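Local coordinates for protein thioesterase (Streptomyces coelicolor, PDB 3QMW) that probably hydrolyses a thioester intermediate of the prodiginine biosynthetic pathway, as a thioesterase of the alpha/beta-hydrolase fold, at residues D[75-80]-D[184-189]; D[81-86]-D[112-117]; D[30-35]-D[93-98]; D[22-27]-D[56-61]. All blocks are in the same frame, centred on the assembly; numbering follows the deposited sequence.

Contact 1: residues D[75-80]-D[184-189]; sequences PYDTME and DLRACE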
loop_
_atom_site.group_PDB
_atom_site.type_symbol
_atom_site.label_atom_id
_atom_site.label_comp_id
_atom_site.label_asym_id
_atom_site.label_seq_id
_atom_site.Cartn_x
_atom_site.Cartn_y
_atom_site.Cartn_z
ATOM N N PRO D 75 8.683 27.402 19.331
ATOM C CA PRO D 75 8.313 27.095 17.953
ATOM C C PRO D 75 8.548 28.270 16.998
ATOM O O PRO D 75 8.321 29.430 17.360
ATOM C CB PRO D 75 6.816 26.801 18.051
ATOM C CG PRO D 75 6.353 27.641 19.175
ATOM C CD PRO D 75 7.496 27.655 20.166
ATOM N N TYR D 76 8.987 27.963 15.782
ATOM C CA TYR D 76 9.149 28.977 14.762
ATOM C C TYR D 76 7.775 29.410 14.247
ATOM O O TYR D 76 6.848 28.590 14.162
ATOM C CB TYR D 76 9.977 28.437 13.597
ATOM C CG TYR D 76 11.412 28.089 13.922
ATOM C CD1 TYR D 76 12.450 28.963 13.612
ATOM C CD2 TYR D 76 11.740 26.872 14.504
ATOM C CE1 TYR D 76 13.770 28.639 13.888
ATOM C CE2 TYR D 76 13.063 26.537 14.779
ATOM C CZ TYR D 76 14.068 27.424 14.473
ATOM O OH TYR D 76 15.369 27.083 14.753
ATOM N N ASP D 77 7.656 30.699 13.918
ATOM C CA ASP D 77 6.489 31.241 13.202
ATOM C C ASP D 77 6.848 31.769 11.801
ATOM O O ASP D 77 6.006 32.358 11.130
ATOM C CB ASP D 77 5.785 32.326 14.033
ATOM C CG ASP D 77 6.608 33.606 14.174
ATOM O OD1 ASP D 77 7.451 33.684 15.099
ATOM O OD2 ASP D 77 6.395 34.543 13.369
ATOM N N THR D 78 8.086 31.528 11.358
ATOM C CA THR D 78 8.569 31.997 10.054
ATOM C C THR D 78 9.116 30.815 9.244
ATOM O O THR D 78 9.921 30.012 9.748
ATOM C CB THR D 78 9.667 33.093 10.210
ATOM O OG1 THR D 78 9.189 34.139 11.066
ATOM C CG2 THR D 78 10.045 33.698 8.852
ATOM N N MET D 79 8.695 30.724 7.981
ATOM C CA MET D 79 8.889 29.508 7.190
ATOM C C MET D 79 10.343 29.205 6.802
ATOM O O MET D 79 10.764 28.052 6.902
ATOM C CB MET D 79 8.005 29.539 5.937
ATOM C CG MET D 79 7.989 28.233 5.124
ATOM S SD MET D 79 7.431 26.752 6.012
ATOM C CE MET D 79 5.740 27.206 6.394
ATOM N N GLU D 80 11.106 30.210 6.360
ATOM C CA GLU D 80 12.469 29.946 5.854
ATOM C C GLU D 80 13.538 29.664 6.922
ATOM O O GLU D 80 14.382 28.788 6.721
ATOM C CB GLU D 80 12.965 31.040 4.898
ATOM C CG GLU D 80 13.919 30.468 3.824
ATOM C CD GLU D 80 14.912 31.486 3.270
ATOM O OE1 GLU D 80 15.687 32.070 4.068
ATOM O OE2 GLU D 80 14.924 31.684 2.028
ATOM N N ASP D 184 2.705 27.291 14.030
ATOM C CA ASP D 184 2.682 26.541 12.766
ATOM C C ASP D 184 1.866 27.270 11.694
ATOM O O ASP D 184 2.308 27.395 10.556
ATOM C CB ASP D 184 2.102 25.128 12.958
ATOM C CG ASP D 184 3.091 24.143 13.583
ATOM O OD1 ASP D 184 4.293 24.460 13.731
ATOM O OD2 ASP D 184 2.648 23.026 13.932
ATOM N N LEU D 185 0.670 27.732 12.051
ATOM C CA LEU D 185 -0.209 28.393 11.079
ATOM C C LEU D 185 0.330 29.741 10.587
ATOM O O LEU D 185 -0.012 30.197 9.497
ATOM C CB LEU D 185 -1.621 28.592 11.643
ATOM C CG LEU D 185 -2.689 27.523 11.400
ATOM C CD1 LEU D 185 -3.991 27.994 12.012
ATOM C CD2 LEU D 185 -2.894 27.239 9.915
ATOM N N ARG D 186 1.158 30.385 11.397
ATOM C CA ARG D 186 1.680 31.699 11.052
ATOM C C ARG D 186 2.712 31.602 9.937
ATOM O O ARG D 186 2.800 32.483 9.087
ATOM C CB ARG D 186 2.294 32.377 12.281
ATOM C CG ARG D 186 3.063 33.635 11.930
ATOM C CD ARG D 186 3.074 34.658 13.033
ATOM N NE ARG D 186 4.137 35.626 12.786
ATOM C CZ ARG D 186 4.097 36.909 13.116
ATOM N NH1 ARG D 186 5.143 37.681 12.832
ATOM N NH2 ARG D 186 3.023 37.428 13.715
ATOM N N ALA D 187 3.496 30.531 9.936
ATOM C CA ALA D 187 4.433 30.311 8.851
ATOM C C ALA D 187 3.716 30.041 7.522
ATOM O O ALA D 187 4.344 30.102 6.478
ATOM C CB ALA D 187 5.360 29.180 9.186
ATOM N N CYS D 188 2.414 29.755 7.560
ATOM C CA CYS D 188 1.640 29.443 6.351
ATOM C C CYS D 188 0.861 30.625 5.794
ATOM O O CYS D 188 0.394 30.580 4.656
ATOM C CB CYS D 188 0.637 28.319 6.635
ATOM S SG CYS D 188 1.384 26.724 6.980
ATOM N N GLU D 189 0.698 31.667 6.599
ATOM C CA GLU D 189 -0.177 32.785 6.237
ATOM C C GLU D 189 0.575 34.109 6.097
ATOM O O GLU D 189 0.073 35.049 5.477
ATOM C CB GLU D 189 -1.293 32.881 7.273
ATOM C CG GLU D 189 -2.093 31.571 7.400
ATOM C CD GLU D 189 -3.062 31.555 8.578
ATOM O OE1 GLU D 189 -2.833 32.281 9.565
ATOM O OE2 GLU D 189 -4.067 30.813 8.519
#

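Contact 2: residues D[81-86]-D[112-117]; sequences PLAEAV and YEVACV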
loop_
_atom_site.group_PDB
_atom_site.type_symbol
_atom_site.label_atom_id
_atom_site.label_comp_id
_atom_site.label_asym_id
_atom_site.label_seq_id
_atom_site.Cartn_x
_atom_site.Cartn_y
_atom_site.Cartn_z
ATOM N N PRO D 81 13.540 30.413 8.041
ATOM C CA PRO D 81 14.421 29.936 9.118
ATOM C C PRO D 81 14.114 28.479 9.501
ATOM O O PRO D 81 15.035 27.682 9.716
ATOM C CB PRO D 81 14.124 30.893 10.292
ATOM C CG PRO D 81 12.975 31.765 9.851
ATOM C CD PRO D 81 12.961 31.733 8.347
ATOM N N LEU D 82 12.828 28.142 9.565
ATOM C CA LEU D 82 12.407 26.773 9.864
ATOM C C LEU D 82 12.945 25.801 8.826
ATOM O O LEU D 82 13.613 24.816 9.165
ATOM C CB LEU D 82 10.879 26.686 9.926
ATOM C CG LEU D 82 10.267 25.359 10.369
ATOM C CD1 LEU D 82 10.912 24.855 11.643
ATOM C CD2 LEU D 82 8.768 25.528 10.542
ATOM N N ALA D 83 12.664 26.095 7.559
ATOM C CA ALA D 83 13.187 25.296 6.452
ATOM C C ALA D 83 14.714 25.166 6.511
ATOM O O ALA D 83 15.256 24.089 6.268
ATOM C CB ALA D 83 12.751 25.886 5.125
ATOM N N GLU D 84 15.396 26.263 6.854
ATOM C CA GLU D 84 16.864 26.273 6.984
ATOM C C GLU D 84 17.367 25.482 8.187
ATOM O O GLU D 84 18.369 24.782 8.087
ATOM C CB GLU D 84 17.414 27.714 6.999
ATOM C CG GLU D 84 17.506 28.307 5.595
ATOM C CD GLU D 84 18.009 29.735 5.541
ATOM O OE1 GLU D 84 17.816 30.511 6.510
ATOM O OE2 GLU D 84 18.584 30.085 4.486
ATOM N N ALA D 85 16.672 25.583 9.314
ATOM C CA ALA D 85 16.987 24.754 10.484
ATOM C C ALA D 85 16.836 23.271 10.138
ATOM O O ALA D 85 17.691 22.450 10.498
ATOM C CB ALA D 85 16.085 25.124 11.662
ATOM N N VAL D 86 15.747 22.948 9.429
ATOM C CA VAL D 86 15.439 21.571 9.012
ATOM C C VAL D 86 16.533 20.955 8.124
ATOM O O VAL D 86 16.930 19.797 8.309
ATOM C CB VAL D 86 14.073 21.502 8.262
ATOM C CG1 VAL D 86 13.960 20.220 7.430
ATOM C CG2 VAL D 86 12.909 21.627 9.240
ATOM N N TYR D 112 8.273 21.479 0.388
ATOM C CA TYR D 112 8.696 22.212 -0.803
ATOM C C TYR D 112 9.838 23.184 -0.486
ATOM O O TYR D 112 10.886 23.163 -1.137
ATOM C CB TYR D 112 7.474 22.937 -1.391
ATOM C CG TYR D 112 7.756 23.978 -2.449
ATOM C CD1 TYR D 112 8.498 23.671 -3.588
ATOM C CD2 TYR D 112 7.248 25.270 -2.325
ATOM C CE1 TYR D 112 8.742 24.633 -4.568
ATOM C CE2 TYR D 112 7.485 26.230 -3.290
ATOM C CZ TYR D 112 8.230 25.907 -4.409
ATOM O OH TYR D 112 8.465 26.869 -5.358
ATOM N N GLU D 113 9.640 24.008 0.538
ATOM C CA GLU D 113 10.654 24.975 0.954
ATOM C C GLU D 113 11.984 24.345 1.345
ATOM O O GLU D 113 13.028 24.842 0.943
ATOM C CB GLU D 113 10.130 25.830 2.091
ATOM C CG GLU D 113 9.084 26.828 1.633
ATOM C CD GLU D 113 9.676 28.001 0.882
ATOM O OE1 GLU D 113 10.754 28.506 1.287
ATOM O OE2 GLU D 113 9.052 28.425 -0.114
ATOM N N VAL D 114 11.962 23.267 2.117
ATOM C CA VAL D 114 13.202 22.538 2.419
ATOM C C VAL D 114 13.845 21.950 1.146
ATOM O O VAL D 114 15.077 21.853 1.050
ATOM C CB VAL D 114 12.973 21.392 3.441
ATOM C CG1 VAL D 114 14.172 20.431 3.459
ATOM C CG2 VAL D 114 12.694 21.959 4.835
ATOM N N ALA D 115 13.010 21.551 0.182
ATOM C CA ALA D 115 13.501 21.025 -1.093
ATOM C C ALA D 115 14.339 22.082 -1.801
ATOM O O ALA D 115 15.503 21.854 -2.136
ATOM C CB ALA D 115 12.341 20.592 -1.972
ATOM N N CYS D 116 13.735 23.244 -2.004
ATOM C CA CYS D 116 14.431 24.393 -2.560
ATOM C C CYS D 116 15.738 24.693 -1.820
ATOM O O CYS D 116 16.795 24.813 -2.432
ATOM C CB CYS D 116 13.516 25.615 -2.518
ATOM S SG CYS D 116 11.990 25.401 -3.494
ATOM N N VAL D 117 15.667 24.797 -0.501
ATOM C CA VAL D 117 16.832 25.164 0.300
ATOM C C VAL D 117 17.996 24.176 0.152
ATOM O O VAL D 117 19.150 24.582 0.179
ATOM C CB VAL D 117 16.445 25.351 1.787
ATOM C CG1 VAL D 117 17.686 25.487 2.669
ATOM C CG2 VAL D 117 15.523 26.565 1.934
#

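Contact 3: residues D[30-35]-D[93-98]; sequences PLRLVC and HRLTHD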
loop_
_atom_site.group_PDB
_atom_site.type_symbol
_atom_site.label_atom_id
_atom_site.label_comp_id
_atom_site.label_asym_id
_atom_site.label_seq_id
_atom_site.Cartn_x
_atom_site.Cartn_y
_atom_site.Cartn_z
ATOM N N PRO D 30 17.883 1.631 2.133
ATOM C CA PRO D 30 17.970 1.956 0.707
ATOM C C PRO D 30 17.431 3.338 0.404
ATOM O O PRO D 30 18.082 4.116 -0.290
ATOM C CB PRO D 30 17.089 0.892 0.043
ATOM C CG PRO D 30 17.091 -0.244 0.984
ATOM C CD PRO D 30 17.226 0.331 2.359
ATOM N N LEU D 31 16.244 3.620 0.938
ATOM C CA LEU D 31 15.602 4.922 0.840
ATOM C C LEU D 31 15.232 5.387 2.253
ATOM O O LEU D 31 15.097 4.566 3.170
ATOM C CB LEU D 31 14.348 4.797 -0.018
ATOM C CG LEU D 31 13.516 6.045 -0.343
ATOM C CD1 LEU D 31 14.344 7.098 -1.066
ATOM C CD2 LEU D 31 12.309 5.650 -1.189
ATOM N N ARG D 32 15.102 6.702 2.424
ATOM C CA ARG D 32 14.600 7.301 3.668
ATOM C C ARG D 32 13.438 8.214 3.303
ATOM O O ARG D 32 13.553 8.990 2.361
ATOM C CB ARG D 32 15.697 8.103 4.382
ATOM C CG ARG D 32 16.793 7.246 5.050
ATOM C CD ARG D 32 17.832 6.673 4.042
ATOM N NE ARG D 32 18.518 7.742 3.333
ATOM C CZ ARG D 32 19.468 8.506 3.867
ATOM N NH1 ARG D 32 20.017 9.460 3.140
ATOM N NH2 ARG D 32 19.885 8.327 5.121
ATOM N N LEU D 33 12.320 8.117 4.020
ATOM C CA LEU D 33 11.176 8.994 3.757
ATOM C C LEU D 33 10.987 9.992 4.893
ATOM O O LEU D 33 10.611 9.619 6.012
ATOM C CB LEU D 33 9.892 8.197 3.543
ATOM C CG LEU D 33 8.670 9.025 3.141
ATOM C CD1 LEU D 33 8.836 9.588 1.747
ATOM C CD2 LEU D 33 7.416 8.175 3.229
ATOM N N VAL D 34 11.237 11.264 4.567
ATOM C CA VAL D 34 11.252 12.357 5.523
ATOM C C VAL D 34 9.873 13.014 5.546
ATOM O O VAL D 34 9.450 13.653 4.580
ATOM C CB VAL D 34 12.354 13.377 5.144
ATOM C CG1 VAL D 34 12.394 14.533 6.117
ATOM C CG2 VAL D 34 13.719 12.677 5.086
ATOM N N CYS D 35 9.190 12.857 6.676
ATOM C CA CYS D 35 7.775 13.158 6.772
ATOM C C CYS D 35 7.490 14.378 7.647
ATOM O O CYS D 35 7.944 14.448 8.783
ATOM C CB CYS D 35 7.054 11.937 7.341
ATOM S SG CYS D 35 7.390 10.357 6.494
ATOM N N HIS D 93 22.897 14.857 9.840
ATOM C CA HIS D 93 22.707 13.427 10.051
ATOM C C HIS D 93 22.684 12.622 8.749
ATOM O O HIS D 93 22.137 11.519 8.707
ATOM C CB HIS D 93 21.436 13.188 10.850
ATOM C CG HIS D 93 21.430 13.882 12.175
ATOM N ND1 HIS D 93 20.616 14.962 12.446
ATOM C CD2 HIS D 93 22.152 13.663 13.301
ATOM C CE1 HIS D 93 20.823 15.365 13.687
ATOM N NE2 HIS D 93 21.752 14.596 14.227
ATOM N N ARG D 94 23.284 13.171 7.691
ATOM C CA ARG D 94 23.555 12.415 6.465
ATOM C C ARG D 94 22.303 11.775 5.872
ATOM O O ARG D 94 22.345 10.631 5.419
ATOM C CB ARG D 94 24.600 11.328 6.745
ATOM C CG ARG D 94 25.829 11.813 7.519
ATOM C CD ARG D 94 26.663 12.779 6.693
ATOM N NE ARG D 94 27.370 12.076 5.620
ATOM C CZ ARG D 94 28.685 12.110 5.408
ATOM N NH1 ARG D 94 29.188 11.419 4.394
ATOM N NH2 ARG D 94 29.507 12.837 6.171
ATOM N N LEU D 95 21.196 12.514 5.882
ATOM C CA LEU D 95 19.916 12.006 5.382
ATOM C C LEU D 95 19.608 12.488 3.979
ATOM O O LEU D 95 18.697 11.973 3.335
ATOM C CB LEU D 95 18.771 12.440 6.296
ATOM C CG LEU D 95 18.729 11.823 7.687
ATOM C CD1 LEU D 95 17.552 12.391 8.435
ATOM C CD2 LEU D 95 18.645 10.312 7.612
ATOM N N THR D 96 20.368 13.468 3.504
ATOM C CA THR D 96 20.108 14.100 2.217
ATOM C C THR D 96 20.819 13.342 1.081
ATOM O O THR D 96 21.665 13.892 0.373
ATOM C CB THR D 96 20.542 15.565 2.266
ATOM O OG1 THR D 96 21.900 15.634 2.703
ATOM C CG2 THR D 96 19.669 16.343 3.255
ATOM N N HIS D 97 20.459 12.066 0.932
ATOM C CA HIS D 97 20.975 11.188 -0.119
ATOM C C HIS D 97 20.072 9.969 -0.165
ATOM O O HIS D 97 19.833 9.355 0.871
ATOM C CB HIS D 97 22.422 10.750 0.175
ATOM C CG HIS D 97 22.559 9.788 1.326
ATOM N ND1 HIS D 97 22.073 8.498 1.283
ATOM C CD2 HIS D 97 23.148 9.923 2.539
ATOM C CE1 HIS D 97 22.339 7.890 2.425
ATOM N NE2 HIS D 97 22.986 8.735 3.207
ATOM N N ASP D 98 19.568 9.605 -1.339
ATOM C CA ASP D 98 18.628 8.473 -1.435
ATOM C C ASP D 98 17.491 8.680 -0.416
ATOM O O ASP D 98 17.383 7.977 0.607
ATOM C CB ASP D 98 19.337 7.117 -1.214
ATOM C CG ASP D 98 20.391 6.805 -2.290
ATOM O OD1 ASP D 98 20.255 7.289 -3.441
ATOM O OD2 ASP D 98 21.352 6.061 -1.973
HETATM O O HOH W 1 22.004 9.049 7.604
#

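Contact 4: residues D[22-27]-D[56-61]; sequences EPPDPA and EVAVVP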
loop_
_atom_site.group_PDB
_atom_site.type_symbol
_atom_site.label_atom_id
_atom_site.label_comp_id
_atom_site.label_asym_id
_atom_site.label_seq_id
_atom_site.Cartn_x
_atom_site.Cartn_y
_atom_site.Cartn_z
ATOM N N GLU D 22 11.669 -5.670 13.448
ATOM C CA GLU D 22 12.838 -4.839 13.724
ATOM C C GLU D 22 12.888 -3.739 12.651
ATOM O O GLU D 22 13.115 -4.031 11.467
ATOM C CB GLU D 22 14.146 -5.655 13.755
ATOM C CG GLU D 22 14.367 -6.628 12.572
ATOM C CD GLU D 22 15.845 -6.886 12.250
ATOM O OE1 GLU D 22 16.130 -7.879 11.541
ATOM O OE2 GLU D 22 16.718 -6.098 12.693
ATOM N N PRO D 23 12.648 -2.473 13.055
ATOM C CA PRO D 23 12.640 -1.393 12.068
ATOM C C PRO D 23 14.041 -1.101 11.548
ATOM O O PRO D 23 15.003 -1.137 12.323
ATOM C CB PRO D 23 12.084 -0.195 12.843
ATOM C CG PRO D 23 12.370 -0.489 14.271
ATOM C CD PRO D 23 12.388 -1.979 14.422
ATOM N N PRO D 24 14.162 -0.815 10.243
ATOM C CA PRO D 24 15.489 -0.612 9.685
ATOM C C PRO D 24 16.199 0.603 10.288
ATOM O O PRO D 24 15.547 1.522 10.790
ATOM C CB PRO D 24 15.222 -0.411 8.184
ATOM C CG PRO D 24 13.807 0.040 8.095
ATOM C CD PRO D 24 13.093 -0.574 9.254
ATOM N N ASP D 25 17.529 0.562 10.265
ATOM C CA ASP D 25 18.378 1.698 10.613
ATOM C C ASP D 25 18.258 2.719 9.467
ATOM O O ASP D 25 18.508 2.365 8.305
ATOM C CB ASP D 25 19.829 1.212 10.766
ATOM C CG ASP D 25 20.770 2.266 11.358
ATOM O OD1 ASP D 25 20.387 3.452 11.519
ATOM O OD2 ASP D 25 21.926 1.885 11.663
ATOM N N PRO D 26 17.862 3.978 9.780
ATOM C CA PRO D 26 17.820 5.040 8.768
ATOM C C PRO D 26 19.136 5.251 8.001
ATOM O O PRO D 26 19.113 5.749 6.872
ATOM C CB PRO D 26 17.473 6.280 9.590
ATOM C CG PRO D 26 16.704 5.766 10.733
ATOM C CD PRO D 26 17.301 4.438 11.065
ATOM N N ALA D 27 20.249 4.890 8.612
ATOM C CA ALA D 27 21.548 4.816 7.970
ATOM C C ALA D 27 21.677 3.707 6.951
ATOM O O ALA D 27 22.326 3.847 5.948
ATOM C CB ALA D 27 22.596 4.667 8.984
ATOM N N GLU D 56 12.447 -1.464 2.782
ATOM C CA GLU D 56 13.257 -0.763 1.760
ATOM C C GLU D 56 13.164 0.757 1.903
ATOM O O GLU D 56 13.755 1.504 1.116
ATOM C CB GLU D 56 12.803 -1.141 0.343
ATOM C CG GLU D 56 12.693 -2.643 0.083
ATOM C CD GLU D 56 14.043 -3.315 -0.060
ATOM O OE1 GLU D 56 14.753 -3.011 -1.049
ATOM O OE2 GLU D 56 14.386 -4.153 0.809
ATOM N N VAL D 57 12.378 1.205 2.881
ATOM C CA VAL D 57 12.181 2.620 3.156
ATOM C C VAL D 57 12.143 2.783 4.674
ATOM O O VAL D 57 11.348 2.131 5.357
ATOM C CB VAL D 57 10.887 3.150 2.486
ATOM C CG1 VAL D 57 9.643 2.575 3.155
ATOM C CG2 VAL D 57 10.853 4.669 2.489
ATOM N N ALA D 58 13.052 3.596 5.199
ATOM C CA ALA D 58 13.034 3.964 6.611
ATOM C C ALA D 58 12.245 5.261 6.737
ATOM O O ALA D 58 12.594 6.269 6.116
ATOM C CB ALA D 58 14.462 4.140 7.151
ATOM N N VAL D 59 11.168 5.217 7.519
ATOM C CA VAL D 59 10.303 6.375 7.738
ATOM C C VAL D 59 10.917 7.202 8.844
ATOM O O VAL D 59 11.051 6.714 9.980
ATOM C CB VAL D 59 8.894 5.958 8.162
ATOM C CG1 VAL D 59 8.053 7.182 8.509
ATOM C CG2 VAL D 59 8.234 5.140 7.050
ATOM N N VAL D 60 11.297 8.440 8.511
ATOM C CA VAL D 60 11.957 9.320 9.461
ATOM C C VAL D 60 11.131 10.599 9.645
ATOM O O VAL D 60 11.336 11.600 8.942
ATOM C CB VAL D 60 13.400 9.641 9.022
ATOM C CG1 VAL D 60 14.166 10.250 10.178
ATOM C CG2 VAL D 60 14.102 8.386 8.562
ATOM N N PRO D 61 10.175 10.567 10.592
ATOM C CA PRO D 61 9.356 11.751 10.814
ATOM C C PRO D 61 10.138 12.862 11.519
ATOM O O PRO D 61 11.076 12.594 12.292
ATOM C CB PRO D 61 8.215 11.229 11.689
ATOM C CG PRO D 61 8.318 9.742 11.626
ATOM C CD PRO D 61 9.754 9.467 11.471
#

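Contact 1: residues D[75-80]-D[184-189]
The backbones come closest at T78 and A187, whose CA atoms lie 4.6 Å apart, where the loop leading into helix 79-91 passes helix 178-189. A187 turns its CB onto this loop, 4.1 Å from T78 C. On the outer side D77 and R186 run side by side, pointing the same way. A nearly extended R186 chain lays CG and CD alongside D77 CB, each at 3.7 Å, and brings NE to D77 OD2 at 2.6 Å. This salt bridge is short, but its hydrogen bond is weak, with an N-H...O angle of 120°; the carboxylate and guanidinium planes stand 79° apart. An alanine in place of R186 would probably leave the D77 carboxylate without this charged mate and take CG and CD away from beside D77 CB. On the inner side the M79 chain bends at chi3 (63°), which swings CE to 3.4 Å from A187 CB and 4.4 Å from C188 SG. M79 also touches L110 and E113 of helix 106-120. Here a helix inserted between two sheet strands meets a helix of the core, consistent with the lid region of alpha/beta-hydrolase thioesterases.

Contact 2: residues D[81-86]-D[112-117]
A83 faces V114 across the interface, their CA atoms 4.9 Å apart, and its methyl is the only side-chain atom it places between the helices, consistent with their close approach here. Its CB reaches V114 CG2 at 3.9 Å, E113 CB at 4.0 Å and V117 CG2 at 4.3 Å, all three on the neighbouring helix. The backbone contributes too: A83 O lies 3.6 Å from V114 CG2, a carbonyl against a methyl group. E113 shares only its aliphatic base with A83. Its buried carboxylate is directed to Y191, which hydrogen-bonds OE2.

E84 comes next, with its CB directed away from the partner helix. CG stands anti to the carbonyl carbon (chi1 -80°), and from there it still reaches V117 CG1 at 4.1 Å. The two side chains cross at about a right angle. Beyond CG the chain extends toward R120, a long and weak ion pair.

The short helical segments cross at -62°, with axes 8.8 Å apart. They belong to successive beta-alpha-beta crossovers of the alpha/beta-hydrolase fold: helix 79-91 leads into strand 99-104, and helix 106-120 follows it, beginning at the probable nucleophile elbow.

V86, one turn beyond A83, makes the shortest approach between the segments. Its CG1 stands anti to the backbone N (chi1 161°) and meets V114 CG2 at 3.4 Å, the two valines crossing at about a right angle. W11 of the second subunit packs on both A85 and V86, while L90, a further turn along helix 79-91, touches V114.

Contact 3: residues D[30-35]-D[93-98]
R32 chi2 and chi3 fold its chain back to bring NE toward the loop, and H97 chi1 (70°) puts CG between backbone N and carbonyl carbon, where ring and guanidinium can stack. The site lies on strand 31-36, at R32, where the loop after helix 79-91 enters the neighbouring parallel strand 99-104 of the alpha/beta-hydrolase sheet. The guanidinium is stacked flat on the ring, centres 3.6 Å apart and planes at 21°, although the exact place of NH1 is doubtful. CZ sits over one ring face, toward the rim. An alanine at H97 would probably leave that guanidinium face without its flat neighbour, held then by its edge bonds.

D98 O receives two bonds from R32, from opposite faces of its carbonyl plane. R32 N donates to D98 O at 3.2 Å. R32 NE donates to D98 O at 3.0 Å, with an N-H...O angle of 166° and the acceptor in the guanidinium plane. R32 NH2 makes a weak bond to R94 O at 3.4 Å, and is also hydrogen-bonded to P26 O. Beside it lies L95, whose CD2 is 3.4 Å from R32 NH2. L31 CA adds a C-H...O contact to D98 O at 3.5 Å.

Contact 4: residues D[22-27]-D[56-61]
A58 and P26 form the closely packed part: the A58 methyl points at the loop, and its CB lies 3.8 Å from P26 CA. P24 comes to the same methyl, with CG 4.3 Å from A58 CB and 4.2 Å from V57 O. The ring of P26 reaches further along the strand, its CB 4.1 Å from V60 CG2. No hydrogen bond joins the two segments, so this side rests on van der Waals contact between rings and methyl groups.

D25, between the two prolines, faces the other way on the exposed side. Its OD1 accepts from A27 N at 3.2 Å, with an N-H...O angle of 160°, and the donor approaches from above the carboxylate plane. This is an Asx turn, with P26 at its centre. The side is more loosely held: D25 has a long, weak ion pair with R14 of the second subunit.

Strand 57-61, an outermost strand of the sheet within this chain, is bonded through its backbone to L31 and L33, and F12 of the second subunit touches V60. A proline-rich N-terminal loop thus packs on side chains of an edge strand of the alpha/beta-hydrolase fold.

Contacts 3 and 4 are neighbours, centres 9 Å apart, and are tied together by the parallel strands 31-36 and 57-61, with L33 N 2.8 Å from A58 O. Contacts 1 and 2 lie 12 Å apart centre to centre and share helix 79-91; Y76 touches L82 and A85, joining them directly. Contacts 1 and 4 are the most distant pair, at 28 Å between centres. Along the chain contact 4 closes before contacts 1 and 2 open, whereas the segments of contact 3 alternate with those of all the others. Together they run from the sheet edge across the core helices to the likely lid, and contacts 2, 3 and 4 also meet the second subunit.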